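PDB 2XR1: cleavage and polyadenylation specificity factor 100 KD subunit from Methanosarcina mazei, which probably terminates transcription by cutting nascent RNA at the exit channel of RNA polymerase, as a dimeric two-zinc metallo-beta-lactamase/beta-CASP nuclease. Local coordinates for residues S379-P391 against D578-M590. Numbering follows the deposited sequence.
Sequences SEATYGNANAFQP and DGFSGHSDRRQLM
In the loop that leaves strand 376-380, Tyr383 CA lies 5.1 Å from Asp585 CA and Gly384 runs beside Arg586, whose backbone N, in the first turn of helix 586-594, donates to Ala388 O (3.1 Å). Glu380 OE2 takes a nearly straight bond from His583 ND1 (2.8 Å, 168°), lying in the imidazole plane while the carboxylate stands almost perpendicular to the ring. Glu380 OE1 accepts hydrogen bonds from both N and OG1 of Thr382, and the Thr382 CB-H sits over the imidazole face as a CH-pi contact. A water links Glu380 OE1, Tyr383 N and Ser584 O. The Tyr383 ring lies against His583 CB, and its hydroxyl donates to the syn lone pair of Asp578 OD1 (2.7 Å). The two oxygens of Asp585 serve different partners: OD1 accepts from Gln588 N, and Asp585 N donates to Gln588 OE1, completing a capping box, while Gln588 NE2 bonds Glu359; the anti lone pair of OD2 takes Gln390 N (3.2 Å). CG of Arg586, anti to the backbone N (chi1 160°), leads into a bent chain that lays the guanidinium face over Ala386 CA and directs NH1 at Gly384 O (2.9 Å); Asp615 and Ser619 of helix 610-624 hold the same group. The contact joins the N- and C-terminal parts of the metallo-beta-lactamase domain where the chain leaves for, and returns from, the beta-CASP insertion, beside the two-zinc site: Thr382 OG1 bonds the zinc ligand His607, and Gly582 O bonds His332. Strand 376-380 pairs with strand 602-606, helix 610-624 packs on Ala381 and Asn385, and helix 393-409 meets Pro391.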
loop_
_atom_site.group_PDB
_atom_site.type_symbol
_atom_site.label_atom_id
_atom_site.label_comp_id
_atom_site.label_asym_id
_atom_site.label_seq_id
_atom_site.Cartn_x
_atom_site.Cartn_y
_atom_site.Cartn_z
ATOM N N SER B 379 1.300 7.253 17.291
ATOM C CA SER B 379 0.621 8.003 18.344
ATOM C C SER B 379 -0.472 8.904 17.824
ATOM O O SER B 379 -0.348 9.463 16.752
ATOM C CB SER B 379 1.633 8.877 19.079
ATOM O OG SER B 379 0.970 9.678 20.042
ATOM N N GLU B 380 -1.498 9.113 18.626
ATOM C CA GLU B 380 -2.470 10.145 18.307
ATOM C C GLU B 380 -1.833 11.489 18.518
ATOM O O GLU B 380 -0.816 11.561 19.178
ATOM C CB GLU B 380 -3.712 10.095 19.195
ATOM C CG GLU B 380 -3.443 10.395 20.668
ATOM C CD GLU B 380 -4.554 11.178 21.279
ATOM O OE1 GLU B 380 -4.836 12.287 20.745
ATOM O OE2 GLU B 380 -5.139 10.702 22.270
ATOM N N ALA B 381 -2.465 12.537 17.966
ATOM C CA ALA B 381 -1.948 13.899 17.992
ATOM C C ALA B 381 -3.046 14.975 18.145
ATOM O O ALA B 381 -2.895 16.046 17.633
ATOM C CB ALA B 381 -1.090 14.160 16.731
ATOM N N THR B 382 -4.131 14.682 18.854
ATOM C CA THR B 382 -5.337 15.546 18.868
ATOM C C THR B 382 -5.031 16.905 19.405
ATOM O O THR B 382 -5.423 17.907 18.821
ATOM C CB THR B 382 -6.471 14.981 19.709
ATOM O OG1 THR B 382 -6.660 13.617 19.375
ATOM C CG2 THR B 382 -7.769 15.733 19.457
ATOM N N TYR B 383 -4.293 16.948 20.508
ATOM C CA TYR B 383 -3.805 18.209 21.027
ATOM C C TYR B 383 -2.329 18.418 20.657
ATOM O O TYR B 383 -1.514 18.929 21.440
ATOM C CB TYR B 383 -4.033 18.264 22.536
ATOM C CG TYR B 383 -5.497 18.450 22.915
ATOM C CD1 TYR B 383 -6.397 17.426 22.779
ATOM C CD2 TYR B 383 -5.958 19.639 23.398
ATOM C CE1 TYR B 383 -7.714 17.577 23.104
ATOM C CE2 TYR B 383 -7.274 19.800 23.730
ATOM C CZ TYR B 383 -8.152 18.766 23.582
ATOM O OH TYR B 383 -9.453 18.947 23.939
ATOM N N GLY B 384 -1.991 18.083 19.436
ATOM C CA GLY B 384 -0.608 18.028 19.052
ATOM C C GLY B 384 0.006 19.366 18.701
ATOM O O GLY B 384 1.209 19.465 18.579
ATOM N N ASN B 385 -0.831 20.378 18.515
ATOM C CA ASN B 385 -0.357 21.703 18.208
ATOM C C ASN B 385 0.533 22.309 19.305
ATOM O O ASN B 385 0.282 22.131 20.486
ATOM C CB ASN B 385 -1.559 22.606 17.959
ATOM C CG ASN B 385 -1.957 22.661 16.492
ATOM O OD1 ASN B 385 -1.203 23.192 15.657
ATOM N ND2 ASN B 385 -3.137 22.152 16.170
ATOM N N ALA B 386 1.562 23.054 18.915
ATOM C CA ALA B 386 2.453 23.739 19.890
ATOM C C ALA B 386 1.664 24.419 21.010
ATOM O O ALA B 386 2.108 24.519 22.134
ATOM C CB ALA B 386 3.352 24.758 19.154
ATOM N N ASN B 387 0.480 24.867 20.656
ATOM C CA ASN B 387 -0.366 25.776 21.428
ATOM C C ASN B 387 -1.270 25.057 22.451
ATOM O O ASN B 387 -1.838 25.685 23.324
ATOM C CB ASN B 387 -1.296 26.411 20.376
ATOM C CG ASN B 387 -1.767 27.762 20.727
ATOM O OD1 ASN B 387 -2.404 28.421 19.898
ATOM N ND2 ASN B 387 -1.479 28.215 21.950
ATOM N N ALA B 388 -1.395 23.736 22.321
ATOM C CA ALA B 388 -2.588 23.029 22.697
ATOM C C ALA B 388 -2.538 22.391 24.104
ATOM O O ALA B 388 -2.769 21.201 24.318
ATOM C CB ALA B 388 -2.945 21.981 21.570
ATOM N N PHE B 389 -2.281 23.227 25.073
ATOM C CA PHE B 389 -2.318 22.801 26.465
ATOM C C PHE B 389 -3.756 22.842 26.929
ATOM O O PHE B 389 -4.602 23.526 26.349
ATOM C CB PHE B 389 -1.427 23.699 27.325
ATOM C CG PHE B 389 -0.047 23.809 26.779
ATOM C CD1 PHE B 389 0.837 22.726 26.868
ATOM C CD2 PHE B 389 0.346 24.937 26.066
ATOM C CE1 PHE B 389 2.119 22.814 26.325
ATOM C CE2 PHE B 389 1.621 25.016 25.514
ATOM C CZ PHE B 389 2.501 23.962 25.644
ATOM N N GLN B 390 -4.061 22.071 27.953
ATOM C CA GLN B 390 -5.384 22.154 28.505
ATOM C C GLN B 390 -5.216 22.361 29.995
ATOM O O GLN B 390 -4.160 22.094 30.538
ATOM C CB GLN B 390 -6.209 20.942 28.056
ATOM C CG GLN B 390 -5.798 19.706 28.630
ATOM C CD GLN B 390 -6.251 18.478 27.856
ATOM O OE1 GLN B 390 -6.559 17.482 28.479
ATOM N NE2 GLN B 390 -6.243 18.514 26.523
ATOM N N PRO B 391 -6.195 22.973 30.642
ATOM C CA PRO B 391 -6.033 23.296 32.054
ATOM C C PRO B 391 -5.873 22.055 32.936
ATOM O O PRO B 391 -6.413 21.001 32.621
ATOM C CB PRO B 391 -7.348 24.004 32.389
ATOM C CG PRO B 391 -8.352 23.438 31.441
ATOM C CD PRO B 391 -7.552 23.280 30.160
ATOM N N ASP B 578 -12.160 23.328 28.455
ATOM C CA ASP B 578 -11.624 22.209 27.702
ATOM C C ASP B 578 -10.780 21.416 28.677
ATOM O O ASP B 578 -9.552 21.461 28.629
ATOM C CB ASP B 578 -10.802 22.720 26.503
ATOM C CG ASP B 578 -10.437 21.622 25.495
ATOM O OD1 ASP B 578 -10.830 20.456 25.669
ATOM O OD2 ASP B 578 -9.756 21.948 24.474
ATOM N N GLY B 579 -11.437 20.697 29.575
ATOM C CA GLY B 579 -10.721 19.885 30.540
ATOM C C GLY B 579 -11.196 18.453 30.647
ATOM O O GLY B 579 -10.763 17.739 31.532
ATOM N N PHE B 580 -12.070 18.017 29.754
ATOM C CA PHE B 580 -12.682 16.719 29.919
ATOM C C PHE B 580 -12.691 15.899 28.658
ATOM O O PHE B 580 -13.485 14.973 28.531
ATOM C CB PHE B 580 -14.100 16.908 30.424
ATOM C CG PHE B 580 -14.180 17.828 31.593
ATOM C CD1 PHE B 580 -14.174 19.194 31.404
ATOM C CD2 PHE B 580 -14.223 17.335 32.881
ATOM C CE1 PHE B 580 -14.254 20.078 32.480
ATOM C CE2 PHE B 580 -14.297 18.192 33.959
ATOM C CZ PHE B 580 -14.312 19.583 33.757
ATOM N N SER B 581 -11.790 16.222 27.732
ATOM C CA SER B 581 -11.772 15.539 26.468
ATOM C C SER B 581 -11.332 14.115 26.633
ATOM O O SER B 581 -11.666 13.305 25.819
ATOM C CB SER B 581 -10.843 16.257 25.483
ATOM O OG SER B 581 -9.492 16.180 25.914
ATOM N N GLY B 582 -10.546 13.814 27.663
ATOM C CA GLY B 582 -9.951 12.483 27.825
ATOM C C GLY B 582 -8.731 12.223 26.938
ATOM O O GLY B 582 -8.316 11.076 26.788
ATOM N N HIS B 583 -8.162 13.284 26.357
ATOM C CA HIS B 583 -6.887 13.220 25.638
ATOM C C HIS B 583 -5.746 13.933 26.339
ATOM O O HIS B 583 -5.922 14.931 27.051
ATOM C CB HIS B 583 -7.021 13.896 24.300
ATOM C CG HIS B 583 -7.955 13.208 23.347
ATOM N ND1 HIS B 583 -7.557 12.159 22.539
ATOM C CD2 HIS B 583 -9.247 13.472 23.029
ATOM C CE1 HIS B 583 -8.572 11.817 21.770
ATOM N NE2 HIS B 583 -9.600 12.606 22.037
ATOM N N SER B 584 -4.555 13.426 26.098
ATOM C CA SER B 584 -3.345 14.062 26.495
ATOM C C SER B 584 -3.255 15.400 25.820
ATOM O O SER B 584 -3.443 15.483 24.629
ATOM C CB SER B 584 -2.158 13.211 26.037
ATOM O OG SER B 584 -2.059 12.054 26.794
ATOM N N ASP B 585 -2.940 16.452 26.563
ATOM C CA ASP B 585 -2.682 17.747 25.941
ATOM C C ASP B 585 -1.282 17.732 25.295
ATOM O O ASP B 585 -0.638 16.680 25.236
ATOM C CB ASP B 585 -2.861 18.888 26.949
ATOM C CG ASP B 585 -1.681 19.044 27.937
ATOM O OD1 ASP B 585 -0.758 18.185 27.944
ATOM O OD2 ASP B 585 -1.678 20.047 28.722
ATOM N N ARG B 586 -0.831 18.877 24.796
ATOM C CA ARG B 586 0.446 18.928 24.088
ATOM C C ARG B 586 1.588 18.473 24.988
ATOM O O ARG B 586 2.354 17.634 24.608
ATOM C CB ARG B 586 0.696 20.326 23.529
ATOM C CG ARG B 586 2.123 20.631 23.200
ATOM C CD ARG B 586 2.582 20.028 21.871
ATOM N NE ARG B 586 3.892 20.573 21.576
ATOM C CZ ARG B 586 4.461 20.668 20.383
ATOM N NH1 ARG B 586 3.862 20.253 19.279
ATOM N NH2 ARG B 586 5.660 21.219 20.307
ATOM N N ARG B 587 1.662 19.009 26.197
ATOM C CA ARG B 587 2.674 18.602 27.166
ATOM C C ARG B 587 2.652 17.070 27.379
ATOM O O ARG B 587 3.659 16.391 27.348
ATOM C CB ARG B 587 2.465 19.300 28.498
ATOM C CG ARG B 587 3.733 19.348 29.358
ATOM C CD ARG B 587 3.459 19.791 30.801
ATOM N NE ARG B 587 3.088 18.643 31.643
ATOM C CZ ARG B 587 1.843 18.356 32.067
ATOM N NH1 ARG B 587 0.796 19.152 31.764
ATOM N NH2 ARG B 587 1.636 17.274 32.815
ATOM N N GLN B 588 1.467 16.528 27.552
ATOM C CA GLN B 588 1.328 15.122 27.896
ATOM C C GLN B 588 1.705 14.215 26.746
ATOM O O GLN B 588 2.237 13.126 26.977
ATOM C CB GLN B 588 -0.090 14.858 28.398
ATOM C CG GLN B 588 -0.240 15.369 29.821
ATOM C CD GLN B 588 -1.667 15.712 30.206
ATOM O OE1 GLN B 588 -2.606 15.575 29.393
ATOM N NE2 GLN B 588 -1.848 16.174 31.453
ATOM N N LEU B 589 1.404 14.636 25.518
ATOM C CA LEU B 589 1.825 13.888 24.343
ATOM C C LEU B 589 3.349 13.790 24.344
ATOM O O LEU B 589 3.927 12.715 24.155
ATOM C CB LEU B 589 1.320 14.555 23.071
ATOM C CG LEU B 589 -0.214 14.428 22.910
ATOM C CD1 LEU B 589 -0.811 15.367 21.846
ATOM C CD2 LEU B 589 -0.548 12.992 22.599
ATOM N N MET B 590 4.005 14.914 24.579
ATOM C CA MET B 590 5.452 14.947 24.562
ATOM C C MET B 590 6.045 14.141 25.701
ATOM O O MET B 590 7.041 13.472 25.517
ATOM C CB MET B 590 5.969 16.391 24.630
ATOM C CG MET B 590 5.765 17.143 23.309
ATOM S SD MET B 590 7.038 16.752 22.029
ATOM C CE MET B 590 8.250 18.050 22.362
HETATM O O HOH W 1 -4.029 14.648 22.176
#